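Local atomic coordinates of protein (adenylosuccinate lyase) (Thermotoga maritima, PDB entry 1C3C), a protein that catalyses, as an adenylosuccinate lyase, the release of fumarate from adenylosuccinate to give AMP, and has a second activity in de novo purine biosynthesis. Residues A[74-77]-A[78-81]; A[27-30]-A[31-35]; A[124-127]-A[128-132]. One frame throughout, in Å; residues are numbered along the deposited sequence.

Followed from the N terminus, contact 2 comes first, at the end of helix 15-35; contact 1 comes next, at the end of helix 68-80, and contact 3 last, where helix 93-129 runs out. Each lies within a single continuous segment, so none closes a long loop, and the three follow in series without nesting or crossing. Contacts 1 and 2 share one end of the elongated chain, their centres about 17 Å apart, and both rest side chains on helix 43-50. Contact 3 lies across the chain's centre, about 59 Å from contact 1 and 53 Å from contact 2 between centres, and joins its helix to helices 149-173 and 420-425.

Contact 1: A[74-77]-A[78-81]; sequences EGIG and SMIG
Ser78 holds OG in the crowded position between its backbone N and carbonyl carbon (chi1 80°), and this rotation turns the hydroxyl back along the helix to give its proton to Gly75 O, with OG 2.7 Å from that oxygen. A serine bonding to the carbonyl three residues earlier is a familiar feature of helices, and here it marks the C-terminal turn of helix 68-80. Gly75 O also takes a weak bond from Ser78 N, and Met79 CE lies 3.5 Å from Gly75 O, so this one carbonyl is approached by a hydroxyl, an amide and a methyl.

Over the same turn the backbone pairing shortens. Ser78 N still reaches four residues back, to Glu74 O at 3.1 Å, whereas Met79 N bonds to Ile76 O, only three back, at 2.8 Å; the Met79 amide stands 51° out of the plane of that carbonyl. Ile80 N follows with a weak bond to Gly77 O.

On the buried side, Ile76 and Ile80 slant across each other, and their CG2 methyls meet at 4.0 Å. Ile76 also packs on Phe58 of helix 55-65, while Ile80 reaches Ile47 of helix 43-50; the turn thereby joins three helices. Gly81 leaves helical geometry with a positive phi of 65°, readily adopted by glycine. Two waters bridge it to the helix end: one donates to both Gly77 O and Gly81 O, and the other donates to Gly77 O while accepting from Gly81 N, 2.8 Å away.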
loop_
_atom_site.group_PDB
_atom_site.type_symbol
_atom_site.label_atom_id
_atom_site.label_comp_id
_atom_site.label_asym_id
_atom_site.label_seq_id
_atom_site.Cartn_x
_atom_site.Cartn_y
_atom_site.Cartn_z
ATOM N N GLU A 74 29.450 15.765 -21.124
ATOM C CA GLU A 74 29.837 16.386 -22.402
ATOM C C GLU A 74 29.763 17.911 -22.351
ATOM O O GLU A 74 30.618 18.640 -22.828
ATOM C CB GLU A 74 28.927 15.840 -23.518
ATOM C CG GLU A 74 29.158 14.357 -23.727
ATOM C CD GLU A 74 28.490 13.767 -24.956
ATOM O OE1 GLU A 74 27.753 14.480 -25.677
ATOM O OE2 GLU A 74 28.741 12.564 -25.208
ATOM N N GLY A 75 28.713 18.438 -21.722
ATOM C CA GLY A 75 28.524 19.891 -21.595
ATOM C C GLY A 75 29.639 20.521 -20.771
ATOM O O GLY A 75 30.198 21.556 -21.163
ATOM N N ILE A 76 29.956 19.944 -19.605
ATOM C CA ILE A 76 31.082 20.436 -18.820
ATOM C C ILE A 76 32.376 20.284 -19.632
ATOM O O ILE A 76 33.195 21.210 -19.652
ATOM C CB ILE A 76 31.226 19.716 -17.477
ATOM C CG1 ILE A 76 29.973 19.952 -16.589
ATOM C CG2 ILE A 76 32.458 20.181 -16.724
ATOM C CD1 ILE A 76 29.728 21.377 -16.123
ATOM N N GLY A 77 32.532 19.164 -20.313
ATOM C CA GLY A 77 33.738 18.921 -21.119
ATOM C C GLY A 77 33.988 20.054 -22.095
ATOM O O GLY A 77 35.151 20.444 -22.262
ATOM N N SER A 78 32.985 20.665 -22.659
ATOM C CA SER A 78 33.068 21.740 -23.618
ATOM C C SER A 78 33.530 23.046 -22.984
ATOM O O SER A 78 33.843 24.013 -23.697
ATOM C CB SER A 78 31.724 21.943 -24.335
ATOM O OG SER A 78 30.805 22.681 -23.537
ATOM N N MET A 79 33.559 23.143 -21.663
ATOM C CA MET A 79 33.991 24.320 -20.947
ATOM C C MET A 79 35.384 24.198 -20.330
ATOM O O MET A 79 35.938 25.199 -19.862
ATOM C CB MET A 79 33.014 24.588 -19.784
ATOM C CG MET A 79 31.552 24.800 -20.171
ATOM S SD MET A 79 30.463 24.943 -18.639
ATOM C CE MET A 79 28.968 24.356 -19.419
ATOM N N ILE A 80 35.918 22.965 -20.230
ATOM C CA ILE A 80 37.117 22.791 -19.407
ATOM C C ILE A 80 38.352 22.415 -20.211
ATOM O O ILE A 80 39.386 22.154 -19.570
ATOM C CB ILE A 80 36.888 21.754 -18.263
ATOM C CG1 ILE A 80 36.524 20.363 -18.822
ATOM C CG2 ILE A 80 35.763 22.270 -17.350
ATOM C CD1 ILE A 80 36.484 19.301 -17.709
ATOM N N GLY A 81 38.289 22.421 -21.529
ATOM C CA GLY A 81 39.529 22.262 -22.319
ATOM C C GLY A 81 40.179 20.890 -22.111
ATOM O O GLY A 81 39.484 19.875 -21.987
HETATM O O HOH W 1 37.233 19.433 -23.728
HETATM O O HOH W 2 36.653 22.651 -23.834
#

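Contact 2: A[27-30]-A[31-35]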
loop_
_atom_site.group_PDB
_atom_site.type_symbol
_atom_site.label_atom_id
_atom_site.label_comp_id
_atom_site.label_asym_id
_atom_site.label_seq_id
_atom_site.Cartn_x
_atom_site.Cartn_y
_atom_site.Cartn_z
ATOM N N LEU A 27 33.861 17.126 -8.813
ATOM C CA LEU A 27 35.008 17.878 -8.288
ATOM C C LEU A 27 35.619 17.209 -7.066
ATOM O O LEU A 27 36.810 17.336 -6.789
ATOM C CB LEU A 27 34.634 19.327 -7.953
ATOM C CG LEU A 27 34.413 20.199 -9.216
ATOM C CD1 LEU A 27 33.742 21.510 -8.852
ATOM C CD2 LEU A 27 35.766 20.416 -9.903
ATOM N N ALA A 28 34.807 16.517 -6.252
ATOM C CA ALA A 28 35.371 15.741 -5.145
ATOM C C ALA A 28 36.249 14.622 -5.696
ATOM O O ALA A 28 37.304 14.290 -5.135
ATOM C CB ALA A 28 34.256 15.181 -4.238
ATOM N N VAL A 29 35.814 14.005 -6.804
ATOM C CA VAL A 29 36.598 12.901 -7.377
ATOM C C VAL A 29 37.895 13.454 -7.979
ATOM O O VAL A 29 38.964 12.826 -7.793
ATOM C CB VAL A 29 35.766 12.154 -8.440
ATOM C CG1 VAL A 29 36.594 11.135 -9.241
ATOM C CG2 VAL A 29 34.595 11.409 -7.763
ATOM N N THR A 30 37.807 14.568 -8.727
ATOM C CA THR A 30 39.080 15.076 -9.302
ATOM C C THR A 30 40.012 15.492 -8.175
ATOM O O THR A 30 41.230 15.292 -8.244
ATOM C CB THR A 30 38.915 16.246 -10.302
ATOM O OG1 THR A 30 38.319 17.361 -9.667
ATOM C CG2 THR A 30 38.056 15.822 -11.499
ATOM N N ARG A 31 39.478 16.096 -7.101
ATOM C CA ARG A 31 40.312 16.473 -5.969
ATOM C C ARG A 31 41.024 15.252 -5.387
ATOM O O ARG A 31 42.231 15.307 -5.078
ATOM C CB ARG A 31 39.510 17.206 -4.888
ATOM C CG ARG A 31 40.368 17.620 -3.705
ATOM C CD ARG A 31 39.514 18.420 -2.697
ATOM N NE ARG A 31 40.292 18.569 -1.463
ATOM C CZ ARG A 31 39.771 18.999 -0.320
ATOM N NH1 ARG A 31 38.497 19.368 -0.254
ATOM N NH2 ARG A 31 40.535 19.074 0.774
ATOM N N ALA A 32 40.308 14.150 -5.223
ATOM C CA ALA A 32 40.913 12.931 -4.668
ATOM C C ALA A 32 41.962 12.331 -5.572
ATOM O O ALA A 32 43.058 11.969 -5.123
ATOM C CB ALA A 32 39.815 11.848 -4.477
ATOM N N TYR A 33 41.684 12.249 -6.886
ATOM C CA TYR A 33 42.751 11.765 -7.783
ATOM C C TYR A 33 43.983 12.680 -7.677
ATOM O O TYR A 33 45.125 12.236 -7.659
ATOM C CB TYR A 33 42.238 11.804 -9.217
ATOM C CG TYR A 33 41.491 10.597 -9.773
ATOM C CD1 TYR A 33 40.189 10.722 -10.251
ATOM C CD2 TYR A 33 42.096 9.360 -9.902
ATOM C CE1 TYR A 33 39.516 9.661 -10.806
ATOM C CE2 TYR A 33 41.452 8.260 -10.503
ATOM C CZ TYR A 33 40.157 8.432 -10.924
ATOM O OH TYR A 33 39.498 7.387 -11.538
ATOM N N GLU A 34 43.764 13.982 -7.647
ATOM C CA GLU A 34 44.868 14.947 -7.571
ATOM C C GLU A 34 45.648 14.810 -6.276
ATOM O O GLU A 34 46.917 14.788 -6.309
ATOM C CB GLU A 34 44.264 16.360 -7.729
ATOM C CG GLU A 34 45.331 17.454 -7.878
ATOM C CD GLU A 34 44.706 18.778 -8.266
ATOM O OE1 GLU A 34 43.621 18.815 -8.879
ATOM O OE2 GLU A 34 45.296 19.834 -7.949
ATOM N N GLU A 35 44.998 14.640 -5.140
ATOM C CA GLU A 35 45.672 14.514 -3.859
ATOM C C GLU A 35 46.441 13.220 -3.759
ATOM O O GLU A 35 47.476 13.143 -3.056
ATOM C CB GLU A 35 44.684 14.691 -2.681
ATOM C CG GLU A 35 44.208 16.157 -2.709
ATOM C CD GLU A 35 43.510 16.679 -1.472
ATOM O OE1 GLU A 35 43.149 17.881 -1.425
ATOM O OE2 GLU A 35 43.329 15.833 -0.560
#
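Tyr33 lays its ring alongside Val29, one helical turn earlier, and overlaps the valine's CG1 methyl, which stands 3.6 Å from Tyr33 CE1 and 3.8 Å from CD1. The two side chains point the same way. Val29 CG1 is placed for this by lying opposite its own backbone N (chi1 171°), which swings the methyl on toward the next turn. The ring also comes close to the backbone, with Tyr33 CD1 3.5 Å from Val29 O, an oxygen that also accepts the nearly straight bond of Tyr33 N at 2.9 Å. The principle illustrated is that of i to i+4 spacing in an alpha helix: Arg31, Ala32, Tyr33 and Glu34 each give their amide proton to the carbonyl four residues back.

A charged pair repeats the spacing. Arg31 runs extended from CG to NE and forms a salt bridge with Glu35, its NE 2.9 Å from Glu35 OE1. The oxygen lies in the guanidinium plane, whereas the arginine meets the carboxylate from above, 53° out of its plane. Tyr200 serves both residues, through a cation-pi contact with Arg31 and a hydrogen bond to Glu35 OE2.

Beyond the ring, Tyr33 OH is hydrogen-bonded to Tyr89 O. With an alanine here, a gap is likely to open beside Val29 CG1, and Tyr89 O would lose its hydroxyl partner.

This last part of helix 15-35 is wedged between two others: Val29 and Tyr33 pack on Ala197 and Val193 of helix 191-200, while Thr30 and Glu34 hydrogen-bond to Thr44 of helix 43-50.

Contact 3: A[124-127]-A[128-132]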
loop_
_atom_site.group_PDB
_atom_site.type_symbol
_atom_site.label_atom_id
_atom_site.label_comp_id
_atom_site.label_asym_id
_atom_site.label_seq_id
_atom_site.Cartn_x
_atom_site.Cartn_y
_atom_site.Cartn_z
ATOM N N TRP A 124 6.651 21.367 23.616
ATOM C CA TRP A 124 6.996 21.437 25.040
ATOM C C TRP A 124 6.415 22.701 25.671
ATOM O O TRP A 124 5.877 22.640 26.808
ATOM C CB TRP A 124 8.510 21.464 25.174
ATOM C CG TRP A 124 9.028 21.525 26.589
ATOM C CD1 TRP A 124 9.684 22.588 27.156
ATOM C CD2 TRP A 124 8.941 20.524 27.602
ATOM N NE1 TRP A 124 10.019 22.294 28.472
ATOM C CE2 TRP A 124 9.567 21.018 28.757
ATOM C CE3 TRP A 124 8.366 19.245 27.640
ATOM C CZ2 TRP A 124 9.636 20.281 29.940
ATOM C CZ3 TRP A 124 8.437 18.504 28.803
ATOM C CH2 TRP A 124 9.056 19.025 29.970
ATOM N N GLU A 125 6.549 23.844 24.988
ATOM C CA GLU A 125 5.990 25.112 25.498
ATOM C C GLU A 125 4.483 24.985 25.735
ATOM O O GLU A 125 3.985 25.414 26.771
ATOM C CB GLU A 125 6.272 26.262 24.519
ATOM C CG GLU A 125 5.943 27.664 24.977
ATOM C CD GLU A 125 6.088 28.735 23.903
ATOM O OE1 GLU A 125 5.710 29.922 24.127
ATOM O OE2 GLU A 125 6.564 28.424 22.775
ATOM N N VAL A 126 3.746 24.425 24.769
ATOM C CA VAL A 126 2.291 24.363 24.883
ATOM C C VAL A 126 1.918 23.338 25.930
ATOM O O VAL A 126 1.035 23.604 26.759
ATOM C CB VAL A 126 1.647 24.053 23.511
ATOM C CG1 VAL A 126 0.148 23.687 23.625
ATOM C CG2 VAL A 126 1.823 25.250 22.570
ATOM N N ALA A 127 2.612 22.195 25.998
ATOM C CA ALA A 127 2.251 21.217 27.046
ATOM C C ALA A 127 2.460 21.859 28.423
ATOM O O ALA A 127 1.601 21.647 29.296
ATOM C CB ALA A 127 3.092 19.952 26.966
ATOM N N ASN A 128 3.580 22.580 28.608
ATOM C CA ASN A 128 3.730 23.206 29.950
ATOM C C ASN A 128 2.724 24.299 30.227
ATOM O O ASN A 128 2.300 24.518 31.402
ATOM C CB ASN A 128 5.175 23.720 30.089
ATOM C CG ASN A 128 6.046 22.538 30.465
ATOM O OD1 ASN A 128 6.249 22.215 31.636
ATOM N ND2 ASN A 128 6.578 21.849 29.468
ATOM N N ARG A 129 2.391 25.099 29.211
ATOM C CA ARG A 129 1.376 26.143 29.376
ATOM C C ARG A 129 0.095 25.562 29.958
ATOM O O ARG A 129 -0.572 26.295 30.747
ATOM C CB ARG A 129 1.125 26.853 28.030
ATOM C CG ARG A 129 0.081 27.982 28.149
ATOM C CD ARG A 129 0.011 28.780 26.867
ATOM N NE ARG A 129 1.325 29.401 26.617
ATOM C CZ ARG A 129 1.932 29.391 25.435
ATOM N NH1 ARG A 129 3.131 29.973 25.414
ATOM N NH2 ARG A 129 1.401 28.795 24.365
ATOM N N TYR A 130 -0.377 24.400 29.474
ATOM C CA TYR A 130 -1.635 23.819 29.947
ATOM C C TYR A 130 -1.405 22.618 30.835
ATOM O O TYR A 130 -2.243 21.691 30.953
ATOM C CB TYR A 130 -2.478 23.390 28.684
ATOM C CG TYR A 130 -2.724 24.639 27.830
ATOM C CD1 TYR A 130 -2.028 24.827 26.647
ATOM C CD2 TYR A 130 -3.584 25.639 28.279
ATOM C CE1 TYR A 130 -2.206 25.981 25.886
ATOM C CE2 TYR A 130 -3.767 26.797 27.526
ATOM C CZ TYR A 130 -3.075 26.946 26.340
ATOM O OH TYR A 130 -3.240 28.099 25.579
ATOM N N LYS A 131 -0.283 22.614 31.566
ATOM C CA LYS A 131 0.130 21.432 32.323
ATOM C C LYS A 131 -0.940 20.920 33.287
ATOM O O LYS A 131 -1.107 19.689 33.408
ATOM C CB LYS A 131 1.359 21.854 33.161
ATOM C CG LYS A 131 1.870 20.638 33.951
ATOM C CD LYS A 131 3.165 21.227 34.540
ATOM C CE LYS A 131 4.005 20.250 35.277
ATOM N NZ LYS A 131 5.451 20.678 35.380
ATOM N N HIS A 132 -1.647 21.830 33.945
ATOM C CA HIS A 132 -2.651 21.455 34.919
ATOM C C HIS A 132 -4.072 21.767 34.444
ATOM O O HIS A 132 -5.007 21.788 35.247
ATOM C CB HIS A 132 -2.375 22.136 36.270
ATOM C CG HIS A 132 -1.027 21.771 36.844
ATOM N ND1 HIS A 132 -0.662 20.440 36.993
ATOM C CD2 HIS A 132 -0.001 22.460 37.350
ATOM C CE1 HIS A 132 0.550 20.344 37.538
ATOM N NE2 HIS A 132 0.975 21.562 37.734
#
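The indole of Trp124 carries the amide of Asn128 over one face, with ND2 3.1 Å above the ring plane and over its centre. The amide is not stacked flat: its plane stands 63° from that of the indole. The ring of Tyr130 has Arg129 CG over one face, displaced toward the rim, and Val126 CG1 at its edge in plane, 3.9 Å from Tyr130 CD1. Glu125 OE1 comes to the edge of the Arg129 guanidinium, close to its plane.

What holds Asn128 ND2 there is an almost straight hydrogen bond (174°) to Trp124 O at 2.9 Å. Asn128 N donates to that oxygen from the opposite face of the carbonyl, again at 2.9 Å, so one residue grips Trp124 O twice.

All this happens at the C-terminal end of helix 93-129, one of the long helices of the central helical domain in this fumarase-aspartase superfamily enzyme. Tyr130 is the first residue to leave helical geometry, though its N still bonds to Val126 O at 3.2 Å. Val126 and Ala127 pack on Val153 of helix 149-173, and Trp124 meets the ring of Tyr157.

On the exposed side, Glu125 and Arg129 run side by side into a salt bridge, Glu125 OE1 to Arg129 NH1 at 2.9 Å; a bend at chi3 (-62°) folds the Arg129 chain back so that NH1 meets the carboxylate, and NH2 lies 4.0 Å from Val126 CG2.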